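Local coordinates for TRAS1 ORF2p (Bombyx mori, PDB 1WDU), which probably nicks telomeric target DNA, serving as the N-terminal endonuclease domain of a telomere-specific non-LTR retrotransposon protein, at residues A[71-74]-A[80-83]; A[122-127]-A[131-136]; A[139-142]-A[148-151]. The protein carries 1 engineered substitution. One frame throughout, in Å; residues are numbered along the deposited sequence.

Interaction 1. Residues A[71-74]-A[80-83]; sequences FQST and TVKA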
ATOM      1  N   PHE A  71     -11.686  -3.022   4.185  1.00 35.40           N
ATOM      2  CA  PHE A  71     -12.274  -2.283   3.073  1.00 34.68           C
ATOM      3  C   PHE A  71     -11.615  -2.797   1.819  1.00 35.01           C
ATOM      4  O   PHE A  71     -10.392  -2.744   1.680  1.00 35.63           O
ATOM      5  CB  PHE A  71     -12.029  -0.791   3.270  1.00 34.02           C
ATOM      6  CG  PHE A  71     -12.524  -0.298   4.588  1.00 34.86           C
ATOM      7  CD1 PHE A  71     -11.765  -0.490   5.743  1.00 34.21           C
ATOM      8  CD2 PHE A  71     -13.804   0.246   4.706  1.00 34.00           C
ATOM      9  CE1 PHE A  71     -12.275  -0.158   6.998  1.00 34.38           C
ATOM     10  CE2 PHE A  71     -14.325   0.581   5.960  1.00 34.82           C
ATOM     11  CZ  PHE A  71     -13.563   0.378   7.105  1.00 34.89           C
ATOM     12  N   GLN A  72     -12.436  -3.307   0.913  1.00 35.92           N
ATOM     13  CA  GLN A  72     -11.944  -3.899  -0.311  1.00 36.87           C
ATOM     14  C   GLN A  72     -12.231  -3.132  -1.582  1.00 37.14           C
ATOM     15  O   GLN A  72     -13.126  -2.289  -1.642  1.00 36.13           O
ATOM     16  CB  GLN A  72     -12.522  -5.301  -0.453  1.00 38.47           C
ATOM     17  CG  GLN A  72     -12.379  -6.140   0.797  1.00 44.13           C
ATOM     18  CD  GLN A  72     -12.952  -7.532   0.624  1.00 44.51           C
ATOM     19  OE1 GLN A  72     -14.078  -7.692   0.164  1.00 47.00           O
ATOM     20  NE2 GLN A  72     -12.182  -8.543   1.001  1.00 46.32           N
ATOM     21  N   SER A  73     -11.444  -3.449  -2.601  1.00 37.30           N
ATOM     22  CA  SER A  73     -11.600  -2.859  -3.911  1.00 37.84           C
ATOM     23  C   SER A  73     -12.719  -3.668  -4.569  1.00 39.77           C
ATOM     24  O   SER A  73     -13.081  -4.744  -4.088  1.00 39.30           O
ATOM     25  CB  SER A  73     -10.299  -3.008  -4.701  1.00 37.62           C
ATOM     26  OG  SER A  73      -9.914  -4.371  -4.789  1.00 34.87           O
ATOM     27  N   THR A  74     -13.262  -3.152  -5.663  1.00 42.27           N
ATOM     28  CA  THR A  74     -14.344  -3.823  -6.375  1.00 44.05           C
ATOM     29  C   THR A  74     -14.040  -5.292  -6.642  1.00 45.03           C
ATOM     30  O   THR A  74     -13.028  -5.623  -7.264  1.00 45.14           O
ATOM     31  CB  THR A  74     -14.615  -3.139  -7.714  1.00 44.62           C
ATOM     32  OG1 THR A  74     -14.721  -1.726  -7.504  1.00 46.43           O
ATOM     33  CG2 THR A  74     -15.913  -3.661  -8.320  1.00 44.42           C
ATOM     34  N   THR A  80     -12.760 -12.356  -6.638  1.00 55.44           N
ATOM     35  CA  THR A  80     -11.392 -11.848  -6.537  1.00 52.47           C
ATOM     36  C   THR A  80     -11.261 -10.366  -6.186  1.00 49.61           C
ATOM     37  O   THR A  80     -11.795  -9.492  -6.870  1.00 49.44           O
ATOM     38  CB  THR A  80     -10.598 -12.123  -7.845  1.00 52.16           C
ATOM     39  OG1 THR A  80     -10.037 -13.437  -7.783  1.00 53.34           O
ATOM     40  CG2 THR A  80      -9.463 -11.117  -8.032  1.00 53.71           C
ATOM     41  N   VAL A  81     -10.532 -10.108  -5.106  1.00 45.04           N
ATOM     42  CA  VAL A  81     -10.268  -8.756  -4.633  1.00 40.34           C
ATOM     43  C   VAL A  81      -8.764  -8.560  -4.775  1.00 36.04           C
ATOM     44  O   VAL A  81      -7.974  -9.324  -4.226  1.00 33.90           O
ATOM     45  CB  VAL A  81     -10.686  -8.592  -3.159  1.00 39.63           C
ATOM     46  CG1 VAL A  81     -10.371  -7.193  -2.678  1.00 38.62           C
ATOM     47  CG2 VAL A  81     -12.186  -8.888  -3.014  1.00 40.34           C
ATOM     48  N   LYS A  82      -8.369  -7.545  -5.524  1.00 33.01           N
ATOM     49  CA  LYS A  82      -6.954  -7.297  -5.753  1.00 33.82           C
ATOM     50  C   LYS A  82      -6.298  -6.404  -4.708  1.00 31.19           C
ATOM     51  O   LYS A  82      -5.093  -6.480  -4.503  1.00 30.00           O
ATOM     52  CB  LYS A  82      -6.768  -6.709  -7.155  1.00 37.17           C
ATOM     53  CG  LYS A  82      -7.440  -7.566  -8.216  1.00 39.40           C
ATOM     54  CD  LYS A  82      -7.247  -7.024  -9.612  1.00 42.93           C
ATOM     55  CE  LYS A  82      -8.044  -7.847 -10.618  1.00 42.69           C
ATOM     56  NZ  LYS A  82      -7.953  -7.246 -11.973  1.00 48.75           N
ATOM     57  N   ALA A  83      -7.090  -5.574  -4.038  1.00 29.62           N
ATOM     58  CA  ALA A  83      -6.555  -4.678  -3.022  1.00 28.40           C
ATOM     59  C   ALA A  83      -7.528  -4.448  -1.868  1.00 29.14           C
ATOM     60  O   ALA A  83      -8.747  -4.496  -2.029  1.00 29.32           O
ATOM     61  CB  ALA A  83      -6.177  -3.359  -3.648  1.00 25.70           C
TER
HETATM   62  O   HOH W   1     -10.529  -5.863  -7.024  1.00 29.46           O
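Q72 lies across V81 at about a right angle and is in touch with it along its whole length. Its CB comes first, 3.6 Å from V81 CG1, and CG follows at 4.1 Å from that same methyl. Beyond CG the chain runs extended, and the amide passes to the second branch: Q72 CD stands 4.0 Å from V81 CG2, with OE1 at 3.9 Å and NE2 at 4.0 Å from it. The contact of the amide is thus with a methyl group and is one of van der Waals packing, while V81 is also covered by P54. These residues lie where the antiparallel pair of strands 69-72 and 83-87 opens into the long loop of a beta-hairpin, at the margin of the six-stranded sheet in which 69-72 is one of the two edge strands. Just past the strand end S73 keeps the pairing going. Its N donates to A83 O over 2.9 Å, and its OG gives a second hydrogen bond to A83 O at 3.0 Å, arriving in the carbonyl plane on a lone pair. With chi1 at 57°, OG sits between the backbone N and the carbonyl carbon, from where it can turn back onto this acceptor. A water donates to S73 OG at 2.8 Å and to T74 O, and accepts from K82 N, so that it links the two arms of the loop.

Interaction 2. Residues A[122-127]-A[131-136]; sequences YYFEPD and ESYLEQ. With PO4 (phosphate ion), chain C.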
ATOM      1  N   TYR A 122      -3.091  -0.276  -3.535  1.00 26.90           N
ATOM      2  CA  TYR A 122      -3.255  -0.538  -4.955  1.00 26.25           C
ATOM      3  C   TYR A 122      -2.495  -1.767  -5.443  1.00 27.42           C
ATOM      4  O   TYR A 122      -1.554  -2.240  -4.805  1.00 26.02           O
ATOM      5  CB  TYR A 122      -2.772   0.668  -5.755  1.00 22.11           C
ATOM      6  CG  TYR A 122      -1.272   0.886  -5.672  1.00 23.46           C
ATOM      7  CD1 TYR A 122      -0.714   1.766  -4.739  1.00 20.82           C
ATOM      8  CD2 TYR A 122      -0.404   0.209  -6.537  1.00 24.26           C
ATOM      9  CE1 TYR A 122       0.665   1.973  -4.676  1.00 18.30           C
ATOM     10  CE2 TYR A 122       0.977   0.402  -6.477  1.00 23.76           C
ATOM     11  CZ  TYR A 122       1.505   1.286  -5.548  1.00 21.77           C
ATOM     12  OH  TYR A 122       2.870   1.467  -5.512  1.00 19.69           O
ATOM     13  N   TYR A 123      -2.919  -2.254  -6.602  1.00 28.57           N
ATOM     14  CA  TYR A 123      -2.307  -3.400  -7.257  1.00 28.43           C
ATOM     15  C   TYR A 123      -2.487  -3.259  -8.781  1.00 28.15           C
ATOM     16  O   TYR A 123      -3.607  -3.166  -9.284  1.00 26.43           O
ATOM     17  CB  TYR A 123      -2.936  -4.703  -6.766  1.00 26.24           C
ATOM     18  CG  TYR A 123      -2.411  -5.914  -7.502  1.00 29.13           C
ATOM     19  CD1 TYR A 123      -3.120  -6.470  -8.566  1.00 30.27           C
ATOM     20  CD2 TYR A 123      -1.174  -6.467  -7.176  1.00 28.03           C
ATOM     21  CE1 TYR A 123      -2.612  -7.539  -9.287  1.00 30.96           C
ATOM     22  CE2 TYR A 123      -0.656  -7.530  -7.888  1.00 28.00           C
ATOM     23  CZ  TYR A 123      -1.378  -8.063  -8.943  1.00 31.02           C
ATOM     24  OH  TYR A 123      -0.863  -9.117  -9.654  1.00 32.48           O
ATOM     25  N   PHE A 124      -1.369  -3.233  -9.498  1.00 27.06           N
ATOM     26  CA  PHE A 124      -1.373  -3.101 -10.949  1.00 26.44           C
ATOM     27  C   PHE A 124      -0.920  -4.435 -11.567  1.00 28.35           C
ATOM     28  O   PHE A 124       0.197  -4.896 -11.301  1.00 27.31           O
ATOM     29  CB  PHE A 124      -0.405  -1.982 -11.367  1.00 23.55           C
ATOM     30  CG  PHE A 124      -0.689  -0.636 -10.719  1.00 23.04           C
ATOM     31  CD1 PHE A 124       0.318   0.317 -10.615  1.00 17.58           C
ATOM     32  CD2 PHE A 124      -1.964  -0.326 -10.219  1.00 21.98           C
ATOM     33  CE1 PHE A 124       0.076   1.554 -10.029  1.00 18.42           C
ATOM     34  CE2 PHE A 124      -2.222   0.907  -9.628  1.00 19.77           C
ATOM     35  CZ  PHE A 124      -1.193   1.854  -9.532  1.00 22.43           C
ATOM     36  N   GLU A 125      -1.781  -5.052 -12.380  1.00 28.00           N
ATOM     37  CA  GLU A 125      -1.433  -6.320 -13.026  1.00 31.91           C
ATOM     38  C   GLU A 125      -0.131  -6.113 -13.783  1.00 32.62           C
ATOM     39  O   GLU A 125       0.097  -5.042 -14.346  1.00 34.39           O
ATOM     40  CB  GLU A 125      -2.494  -6.745 -14.042  1.00 34.12           C
ATOM     41  CG  GLU A 125      -3.876  -6.196 -13.793  1.00 39.07           C
ATOM     42  CD  GLU A 125      -4.559  -6.899 -12.667  1.00 42.42           C
ATOM     43  OE1 GLU A 125      -4.080  -7.993 -12.280  1.00 41.86           O
ATOM     44  OE2 GLU A 125      -5.580  -6.361 -12.181  1.00 44.39           O
ATOM     45  N   PRO A 126       0.732  -7.138 -13.822  1.00 34.00           N
ATOM     46  CA  PRO A 126       2.012  -7.036 -14.527  1.00 36.14           C
ATOM     47  C   PRO A 126       1.823  -7.138 -16.041  1.00 37.78           C
ATOM     48  O   PRO A 126       2.702  -6.738 -16.808  1.00 37.73           O
ATOM     49  CB  PRO A 126       2.790  -8.225 -13.979  1.00 34.71           C
ATOM     50  CG  PRO A 126       1.714  -9.263 -13.882  1.00 35.12           C
ATOM     51  CD  PRO A 126       0.571  -8.482 -13.234  1.00 35.18           C
ATOM     52  N   ASP A 127       0.673  -7.669 -16.451  1.00 39.00           N
ATOM     53  CA  ASP A 127       0.360  -7.870 -17.863  1.00 41.76           C
ATOM     54  C   ASP A 127      -0.753  -6.972 -18.414  1.00 42.55           C
ATOM     55  O   ASP A 127      -1.347  -7.280 -19.443  1.00 42.92           O
ATOM     56  CB  ASP A 127       0.003  -9.346 -18.089  1.00 44.18           C
ATOM     57  CG  ASP A 127      -1.168  -9.812 -17.220  1.00 49.65           C
ATOM     58  OD1 ASP A 127      -1.313  -9.320 -16.077  1.00 49.64           O
ATOM     59  OD2 ASP A 127      -1.941 -10.687 -17.675  1.00 52.08           O
ATOM     60  N   GLU A 131      -1.213   2.673 -17.869  1.00 32.03           N
ATOM     61  CA  GLU A 131      -1.879   3.943 -18.146  1.00 31.88           C
ATOM     62  C   GLU A 131      -3.172   4.198 -17.367  1.00 31.46           C
ATOM     63  O   GLU A 131      -3.300   5.225 -16.704  1.00 29.89           O
ATOM     64  CB  GLU A 131      -2.187   4.086 -19.646  1.00 31.46           C
ATOM     65  CG  GLU A 131      -1.044   4.607 -20.505  1.00 30.21           C
ATOM     66  CD  GLU A 131      -0.108   3.511 -20.971  1.00 30.85           C
ATOM     67  OE1 GLU A 131       0.681   3.769 -21.904  1.00 28.62           O
ATOM     68  OE2 GLU A 131      -0.158   2.395 -20.409  1.00 29.98           O
ATOM     69  N   SER A 132      -4.137   3.286 -17.454  1.00 33.50           N
ATOM     70  CA  SER A 132      -5.408   3.494 -16.753  1.00 35.72           C
ATOM     71  C   SER A 132      -5.232   3.584 -15.242  1.00 34.90           C
ATOM     72  O   SER A 132      -5.976   4.299 -14.567  1.00 37.01           O
ATOM     73  CB  SER A 132      -6.416   2.391 -17.098  1.00 36.42           C
ATOM     74  OG  SER A 132      -5.940   1.108 -16.732  1.00 42.31           O
ATOM     75  N   TYR A 133      -4.246   2.870 -14.711  1.00 33.84           N
ATOM     76  CA  TYR A 133      -3.991   2.901 -13.274  1.00 33.56           C
ATOM     77  C   TYR A 133      -3.361   4.240 -12.872  1.00 34.15           C
ATOM     78  O   TYR A 133      -3.583   4.731 -11.762  1.00 35.12           O
ATOM     79  CB  TYR A 133      -3.072   1.744 -12.883  1.00 32.16           C
ATOM     80  CG  TYR A 133      -3.636   0.383 -13.221  1.00 32.89           C
ATOM     81  CD1 TYR A 133      -2.798  -0.670 -13.594  1.00 33.21           C
ATOM     82  CD2 TYR A 133      -5.012   0.141 -13.167  1.00 33.58           C
ATOM     83  CE1 TYR A 133      -3.311  -1.927 -13.906  1.00 32.97           C
ATOM     84  CE2 TYR A 133      -5.535  -1.117 -13.479  1.00 33.80           C
ATOM     85  CZ  TYR A 133      -4.677  -2.142 -13.847  1.00 33.03           C
ATOM     86  OH  TYR A 133      -5.185  -3.383 -14.153  1.00 37.58           O
ATOM     87  N   LEU A 134      -2.574   4.832 -13.768  1.00 33.61           N
ATOM     88  CA  LEU A 134      -1.951   6.115 -13.469  1.00 34.01           C
ATOM     89  C   LEU A 134      -3.035   7.196 -13.420  1.00 33.60           C
ATOM     90  O   LEU A 134      -2.953   8.141 -12.622  1.00 30.93           O
ATOM     91  CB  LEU A 134      -0.885   6.458 -14.516  1.00 33.27           C
ATOM     92  CG  LEU A 134       0.338   5.531 -14.566  1.00 34.73           C
ATOM     93  CD1 LEU A 134       1.324   6.039 -15.612  1.00 32.45           C
ATOM     94  CD2 LEU A 134       1.010   5.485 -13.200  1.00 34.92           C
ATOM     95  N   GLU A 135      -4.055   7.040 -14.265  1.00 34.44           N
ATOM     96  CA  GLU A 135      -5.181   7.979 -14.309  1.00 37.85           C
ATOM     97  C   GLU A 135      -5.939   7.881 -12.987  1.00 36.79           C
ATOM     98  O   GLU A 135      -6.375   8.890 -12.428  1.00 38.03           O
ATOM     99  CB  GLU A 135      -6.148   7.642 -15.455  1.00 41.43           C
ATOM    100  CG  GLU A 135      -5.547   7.654 -16.855  1.00 47.69           C
ATOM    101  CD  GLU A 135      -6.541   7.187 -17.917  1.00 53.40           C
ATOM    102  OE1 GLU A 135      -7.208   6.141 -17.704  1.00 55.10           O
ATOM    103  OE2 GLU A 135      -6.651   7.860 -18.968  1.00 55.55           O
ATOM    104  N   GLN A 136      -6.102   6.660 -12.488  1.00 36.21           N
ATOM    105  CA  GLN A 136      -6.798   6.466 -11.217  1.00 36.69           C
ATOM    106  C   GLN A 136      -6.021   7.165 -10.106  1.00 35.89           C
ATOM    107  O   GLN A 136      -6.620   7.724  -9.186  1.00 36.22           O
ATOM    108  CB  GLN A 136      -6.945   4.980 -10.895  1.00 37.18           C
ATOM    109  CG  GLN A 136      -8.028   4.266 -11.684  1.00 38.95           C
ATOM    110  CD  GLN A 136      -8.011   2.761 -11.445  1.00 42.93           C
ATOM    111  OE1 GLN A 136      -7.988   2.295 -10.304  1.00 44.92           O
ATOM    112  NE2 GLN A 136      -8.018   1.997 -12.526  1.00 43.73           N
TER
HETATM  113  P   PO4 C 249       1.852 -10.759  -8.461  1.00 76.15           P
HETATM  114  O1  PO4 C 249       1.637 -11.604  -9.766  1.00 75.93           O
HETATM  115  O2  PO4 C 249       3.072 -11.172  -7.667  1.00 75.78           O
HETATM  116  O3  PO4 C 249       1.731  -9.255  -8.758  1.00 75.48           O
HETATM  117  O4  PO4 C 249       0.623 -11.086  -7.591  1.00 75.70           O
HETATM  118  O   HOH W   2      -8.034  -5.159 -13.956  1.00 37.71           O
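An offset, nearly parallel pair of aromatic rings, F124 and Y133, makes this buried contact, where the chain leaving strand 116-123 meets the first turn of helix 131-142. The planes are only 12° apart, but the rings have slid past each other in opposite directions and barely overlap, with centroids 4.9 Å apart. What covers the F124 face is mainly Y133 CB, 3.7 Å from the ring centroid and 20° off its normal, a CH-pi contact. Y133 CG is anti to its carbonyl carbon (chi1 -59°), which carries the ring on from CB past the F124 side chain, bringing CD1 to 3.5 Å from F124 CB. The opposite face of F124 takes Y122 CD2, so the phenyl ring is held between two neighbours.

Strand 116-123, helix 131-142 and strand 149-154 form a beta-alpha-beta unit of the four-layered sandwich of the DNase I-like fold, and the pair fastens the first connection of that unit. Farther out, Y133 OH closes on E125 CG at 3.1 Å. E125 OE2 is taken up by a salt bridge with K82 and a hydrogen bond from N104, and a water donates to it at 3.3 Å while making a weak bond with Y133 OH. Replacing Y133 by an alanine removes the ring and hydroxyl, which would probably open a gap beside F124 CB and E125 CG and take away the weak water link to OE2. Y123 faces away from the helix, and its OH donates to phosphate O3 over 2.7 Å, with that oxygen in the plane of the ring at its edge. The ion, probably from the crystallisation liquor, also bonds to H234.

Interaction 3. Residues A[139-142]-A[148-151]; sequences RVER and RLIF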
ATOM      1  N   ARG A 139      -6.834  10.841 -10.504  1.00 38.13           N
ATOM      2  CA  ARG A 139      -8.199  11.071 -10.043  1.00 38.38           C
ATOM      3  C   ARG A 139      -8.263  11.147  -8.520  1.00 39.31           C
ATOM      4  O   ARG A 139      -8.945  12.017  -7.964  1.00 38.63           O
ATOM      5  CB  ARG A 139      -9.115   9.954 -10.556  1.00 38.80           C
ATOM      6  CG  ARG A 139     -10.593  10.122 -10.211  1.00 39.81           C
ATOM      7  CD  ARG A 139     -11.466   9.361 -11.209  1.00 40.95           C
ATOM      8  NE  ARG A 139     -12.895   9.541 -10.967  1.00 44.66           N
ATOM      9  CZ  ARG A 139     -13.603   8.847 -10.077  1.00 46.00           C
ATOM     10  NH1 ARG A 139     -13.016   7.914  -9.336  1.00 45.83           N
ATOM     11  NH2 ARG A 139     -14.901   9.089  -9.927  1.00 45.83           N
ATOM     12  N   VAL A 140      -7.546  10.245  -7.846  1.00 38.89           N
ATOM     13  CA  VAL A 140      -7.528  10.234  -6.383  1.00 38.81           C
ATOM     14  C   VAL A 140      -6.849  11.492  -5.859  1.00 40.23           C
ATOM     15  O   VAL A 140      -7.332  12.122  -4.930  1.00 40.40           O
ATOM     16  CB  VAL A 140      -6.775   8.986  -5.818  1.00 37.13           C
ATOM     17  CG1 VAL A 140      -6.586   9.123  -4.323  1.00 34.15           C
ATOM     18  CG2 VAL A 140      -7.555   7.713  -6.118  1.00 34.45           C
ATOM     19  N   GLU A 141      -5.729  11.862  -6.472  1.00 42.47           N
ATOM     20  CA  GLU A 141      -4.971  13.033  -6.053  1.00 44.71           C
ATOM     21  C   GLU A 141      -5.739  14.360  -6.184  1.00 47.24           C
ATOM     22  O   GLU A 141      -5.762  15.163  -5.248  1.00 46.98           O
ATOM     23  CB  GLU A 141      -3.661  13.094  -6.848  1.00 45.93           C
ATOM     24  CG  GLU A 141      -2.483  13.748  -6.122  1.00 47.85           C
ATOM     25  CD  GLU A 141      -2.493  15.262  -6.203  1.00 51.61           C
ATOM     26  OE1 GLU A 141      -1.596  15.893  -5.600  1.00 53.52           O
ATOM     27  OE2 GLU A 141      -3.387  15.822  -6.873  1.00 53.52           O
ATOM     28  N   ARG A 142      -6.377  14.591  -7.330  1.00 48.73           N
ATOM     29  CA  ARG A 142      -7.103  15.846  -7.534  1.00 51.72           C
ATOM     30  C   ARG A 142      -8.425  15.912  -6.777  1.00 52.65           C
ATOM     31  O   ARG A 142      -8.734  16.913  -6.141  1.00 52.72           O
ATOM     32  CB  ARG A 142      -7.364  16.090  -9.030  1.00 52.98           C
ATOM     33  CG  ARG A 142      -8.478  15.251  -9.642  1.00 55.07           C
ATOM     34  CD  ARG A 142      -8.818  15.735 -11.049  1.00 57.50           C
ATOM     35  NE  ARG A 142     -10.263  15.763 -11.284  1.00 60.16           N
ATOM     36  CZ  ARG A 142     -11.035  14.686 -11.403  1.00 60.88           C
ATOM     37  NH1 ARG A 142     -10.510  13.473 -11.318  1.00 61.66           N
ATOM     38  NH2 ARG A 142     -12.343  14.824 -11.584  1.00 61.54           N
ATOM     39  N   ARG A 148      -1.949  15.155   2.663  1.00 48.20           N
ATOM     40  CA  ARG A 148      -2.386  14.012   3.454  1.00 45.13           C
ATOM     41  C   ARG A 148      -2.672  12.752   2.631  1.00 41.81           C
ATOM     42  O   ARG A 148      -3.660  12.067   2.867  1.00 40.65           O
ATOM     43  CB  ARG A 148      -3.644  14.402   4.232  1.00 47.73           C
ATOM     44  CG  ARG A 148      -3.484  15.651   5.072  1.00 49.35           C
ATOM     45  CD  ARG A 148      -2.500  15.411   6.194  1.00 52.52           C
ATOM     46  NE  ARG A 148      -2.052  16.664   6.791  1.00 55.97           N
ATOM     47  CZ  ARG A 148      -1.209  16.736   7.812  1.00 57.24           C
ATOM     48  NH1 ARG A 148      -0.728  15.623   8.346  1.00 58.54           N
ATOM     49  NH2 ARG A 148      -0.841  17.916   8.292  1.00 57.28           N
ATOM     50  N   LEU A 149      -1.818  12.452   1.663  1.00 38.64           N
ATOM     51  CA  LEU A 149      -2.012  11.263   0.851  1.00 37.05           C
ATOM     52  C   LEU A 149      -0.872  10.266   1.040  1.00 34.71           C
ATOM     53  O   LEU A 149       0.291  10.657   1.093  1.00 36.74           O
ATOM     54  CB  LEU A 149      -2.106  11.628  -0.639  1.00 37.90           C
ATOM     55  CG  LEU A 149      -3.216  12.562  -1.145  1.00 38.28           C
ATOM     56  CD1 LEU A 149      -3.192  12.568  -2.674  1.00 37.29           C
ATOM     57  CD2 LEU A 149      -4.577  12.102  -0.653  1.00 36.79           C
ATOM     58  N   ILE A 150      -1.219   8.987   1.159  1.00 31.05           N
ATOM     59  CA  ILE A 150      -0.236   7.905   1.284  1.00 29.31           C
ATOM     60  C   ILE A 150      -0.720   6.746   0.411  1.00 28.57           C
ATOM     61  O   ILE A 150      -1.853   6.282   0.558  1.00 25.22           O
ATOM     62  CB  ILE A 150      -0.099   7.355   2.731  1.00 29.19           C
ATOM     63  CG1 ILE A 150       0.290   8.468   3.707  1.00 31.00           C
ATOM     64  CG2 ILE A 150       0.978   6.274   2.762  1.00 25.78           C
ATOM     65  CD1 ILE A 150       0.384   7.990   5.168  1.00 29.45           C
ATOM     66  N   PHE A 151       0.142   6.289  -0.494  1.00 28.78           N
ATOM     67  CA  PHE A 151      -0.188   5.192  -1.395  1.00 28.48           C
ATOM     68  C   PHE A 151       0.758   4.053  -1.136  1.00 28.47           C
ATOM     69  O   PHE A 151       1.944   4.267  -0.906  1.00 28.79           O
ATOM     70  CB  PHE A 151       0.001   5.570  -2.871  1.00 29.99           C
ATOM     71  CG  PHE A 151      -0.928   6.631  -3.373  1.00 29.83           C
ATOM     72  CD1 PHE A 151      -0.747   7.964  -3.012  1.00 28.37           C
ATOM     73  CD2 PHE A 151      -1.955   6.304  -4.263  1.00 28.11           C
ATOM     74  CE1 PHE A 151      -1.575   8.961  -3.537  1.00 27.49           C
ATOM     75  CE2 PHE A 151      -2.789   7.288  -4.788  1.00 27.38           C
ATOM     76  CZ  PHE A 151      -2.595   8.624  -4.423  1.00 27.71           C
TER
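L149 begins the strand by pushing CD1 against the last turn of helix 131-142, where it meets E141 CG at 3.7 Å and E141 CA at 3.8 Å. The two side chains cross at about a right angle, so the leucine methyl rests on the aliphatic root of the glutamate. E141 CG is roughly anti to the backbone N (chi1 -150°), and a bend at chi2 of -83° then carries the carboxylate past the leucine, putting E141 OE1 4.7 Å from L149 CD1.

I150 belongs to the other face of the sheet, where it packs on F239 and I241 of strand 237-241, part of the second sheet. The helix and the second sheet thus cover opposite faces of strand 149-154, as befits an alpha/beta sandwich and the closing half of a beta-alpha-beta crossover.

F151 returns to the helix side. Its CZ approaches V140 CG1 at 4.0 Å, the valine coming obliquely to the ring as the two side chains slide past each other in opposite directions. Stacking on F211 of strand 204-212 and contact with V120 hold the phenyl ring from elsewhere, and V140 reaches on to I105 and V107 in the same sheet.

No hydrogen bond joins helix and strand in this contact. What unites them is methyl, methylene and aromatic carbon, so the fit depends on shape and exclusion of water, with the one carboxylate among the touching residues turned clear of the leucine.

Interactions 2 and 3 fasten the first and last turns of helix 131-142 to one sheet, at the start and end of a single beta-alpha-beta unit. Their centres are 15 Å apart, and they meet on the sheet itself, where Y122 CE1 lies 4.1 Å from F151 CB. Interaction 1 belongs to the other sheet, yet it reaches interaction 2 through the salt bridge of K82 NZ with E125 OE2, 2.5 Å, and through K82 O, 3.6 Å from Y123 CB. It makes no touch with interaction 3, whose nearest atoms are about 10 Å away. Y123, which touches E53 and D154 and shares the phosphate ion with H234, places this junction of the two sheets at what is probably the DNA-cleaving site.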